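Transcriptional regulator, TetR family (Legionella pneumophila subsp. pneumophila str. Philadelphia 1, PDB 3ON4) probably binds DNA through a helix-turn-helix motif to regulate transcription, as TetR-family proteins do. Local coordinates at the interface of chains A and B. Sequence-based numbering; all coordinates share one arbitrary frame. Chains: chain A/B, Transcriptional regulator, TetR family.

The interface of chains A and B. Residues chain A 26, 29-30, 111, 114-115; chain B 26, 29-30, 111, 114-115.
Helix 108-115 of each chain brings its last turn up to that of its mate, A:Ser114 facing B:Ser114, while the 3-10 turns 28-30 lie opposite each other, in a two-fold symmetric patch of a dimer interface such as TetR-family regulators commonly form. The two serines meet head-on across the two-fold axis, CB of A:Ser114 3.5 Å from CB of B:Ser114, with each hydroxyl turned off to its own side. Each OG sits between its own backbone N and carbonyl carbon (chi1 75° in chain A), which turns it back to its own helix: A:Ser114 OG donates to the carbonyl O of A:Met111 at 2.7 Å, tilted 19° from the carbonyl plane. Selenomethionine A:Met111, bent at chi2 and chi3, lays its selenium against the carbonyl O of B:Ser114, SE 3.2 Å from that oxygen.

On the 3-10 turns, CB of A:Asn29 packs 4.1 Å from CB of B:Asn29. ND2 of A:Asn29 packs on the methyl CB of B:Ala30, as B:Asn29 does on A:Ala30. The amides also bind two waters that bridge the chains. Water 1 lies 2.9 Å from A:Asn29 ND2, and also binds A:Asp115 OD1 (2.7 Å) and the backbone O of B:Asp26; water 2 repeats this with chains exchanged. The carboxylates of A:Asp115 and B:Asp115 are nearly coplanar, 5° apart, and a bridging water on each OD1 may ease repulsion if both are charged. Their facing oxygens, A:Asp115 OD1 and B:Asp115 OD1, stand 4.0 Å apart.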
loop_
_atom_site.group_PDB
_atom_site.type_symbol
_atom_site.label_atom_id
_atom_site.label_comp_id
_atom_site.label_asym_id
_atom_site.label_seq_id
_atom_site.Cartn_x
_atom_site.Cartn_y
_atom_site.Cartn_z
ATOM N N ASP A 26 5.813 -8.272 -7.313
ATOM C CA ASP A 26 6.398 -8.892 -6.107
ATOM C C ASP A 26 7.083 -7.941 -5.162
ATOM O O ASP A 26 7.234 -8.264 -3.968
ATOM C CB ASP A 26 7.444 -9.937 -6.502
ATOM C CG ASP A 26 6.863 -11.093 -7.285
ATOM O OD1 ASP A 26 5.645 -11.385 -7.199
ATOM O OD2 ASP A 26 7.656 -11.733 -8.009
ATOM N N ASN A 29 12.297 -5.748 -3.048
ATOM C CA ASN A 29 13.097 -6.661 -2.225
ATOM C C ASN A 29 12.808 -8.160 -2.494
ATOM O O ASN A 29 13.295 -9.044 -1.781
ATOM C CB ASN A 29 12.894 -6.347 -0.741
ATOM C CG ASN A 29 13.428 -4.972 -0.362
ATOM O OD1 ASN A 29 14.523 -4.583 -0.795
ATOM N ND2 ASN A 29 12.666 -4.236 0.452
ATOM N N ALA A 30 11.994 -8.421 -3.517
ATOM C CA ALA A 30 11.632 -9.766 -3.893
ATOM C C ALA A 30 11.952 -10.079 -5.358
ATOM O O ALA A 30 11.344 -10.982 -5.939
ATOM C CB ALA A 30 10.140 -9.970 -3.649
HETATM N N MSE A 111 4.171 0.198 -4.599
HETATM C CA MSE A 111 5.134 -0.810 -4.189
HETATM C C MSE A 111 6.355 -0.184 -3.529
HETATM O O MSE A 111 6.790 -0.606 -2.415
HETATM C CB MSE A 111 5.534 -1.671 -5.375
HETATM C CG MSE A 111 4.450 -2.658 -5.785
HETATM SE SE MSE A 111 3.954 -3.875 -4.351
HETATM C CE MSE A 111 4.069 -5.553 -5.382
ATOM N N SER A 114 5.503 1.174 -0.077
ATOM C CA SER A 114 5.465 0.138 0.960
ATOM C C SER A 114 6.886 -0.238 1.452
ATOM O O SER A 114 7.096 -0.477 2.653
ATOM C CB SER A 114 4.702 -1.109 0.481
ATOM O OG SER A 114 5.462 -1.901 -0.439
ATOM N N ASP A 115 7.841 -0.277 0.525
ATOM C CA ASP A 115 9.210 -0.692 0.817
ATOM C C ASP A 115 10.111 0.464 1.270
ATOM O O ASP A 115 11.292 0.245 1.551
ATOM C CB ASP A 115 9.832 -1.311 -0.446
ATOM C CG ASP A 115 9.089 -2.540 -0.924
ATOM O OD1 ASP A 115 8.543 -3.277 -0.075
ATOM O OD2 ASP A 115 9.034 -2.753 -2.148
ATOM N N ASP B 26 9.764 -1.844 7.622
ATOM C CA ASP B 26 10.554 -2.170 6.408
ATOM C C ASP B 26 9.934 -3.226 5.487
ATOM O O ASP B 26 10.304 -3.273 4.315
ATOM C CB ASP B 26 11.977 -2.687 6.793
ATOM C CG ASP B 26 12.782 -1.699 7.636
ATOM O OD1 ASP B 26 12.530 -0.480 7.605
ATOM O OD2 ASP B 26 13.692 -2.171 8.357
ATOM N N ASN B 29 10.092 -8.886 3.549
ATOM C CA ASN B 29 11.239 -9.302 2.765
ATOM C C ASN B 29 12.482 -8.444 3.016
ATOM O O ASN B 29 13.503 -8.617 2.344
ATOM C CB ASN B 29 10.931 -9.297 1.269
ATOM C CG ASN B 29 9.903 -10.324 0.890
ATOM O OD1 ASN B 29 9.975 -11.490 1.332
ATOM N ND2 ASN B 29 8.950 -9.928 0.057
ATOM N N ALA B 30 12.400 -7.529 3.980
ATOM C CA ALA B 30 13.524 -6.671 4.308
ATOM C C ALA B 30 14.021 -6.847 5.745
ATOM O O ALA B 30 14.726 -5.969 6.266
ATOM C CB ALA B 30 13.129 -5.203 4.070
HETATM N N MSE B 111 1.374 -3.902 4.778
HETATM C CA MSE B 111 2.717 -4.380 4.401
HETATM C C MSE B 111 2.649 -5.777 3.756
HETATM O O MSE B 111 3.188 -5.992 2.663
HETATM C CB MSE B 111 3.672 -4.373 5.597
HETATM C CG MSE B 111 4.136 -2.989 6.031
HETATM SE SE MSE B 111 5.052 -2.037 4.600
HETATM C CE MSE B 111 6.636 -1.424 5.616
ATOM N N SER B 114 1.101 -5.635 0.251
ATOM C CA SER B 114 2.006 -5.167 -0.796
ATOM C C SER B 114 2.945 -6.302 -1.290
ATOM O O SER B 114 3.294 -6.381 -2.484
ATOM C CB SER B 114 2.817 -3.956 -0.301
ATOM O OG SER B 114 3.882 -4.324 0.560
ATOM N N ASP B 115 3.329 -7.172 -0.358
ATOM C CA ASP B 115 4.281 -8.242 -0.576
ATOM C C ASP B 115 3.624 -9.560 -1.027
ATOM O O ASP B 115 4.315 -10.539 -1.318
ATOM C CB ASP B 115 5.049 -8.509 0.740
ATOM C CG ASP B 115 5.906 -7.313 1.189
ATOM O OD1 ASP B 115 6.419 -6.599 0.302
ATOM O OD2 ASP B 115 6.073 -7.116 2.416
HETATM O O HOH W 1 10.153 -4.389 1.802
HETATM O O HOH W 2 8.103 -7.687 -1.432
#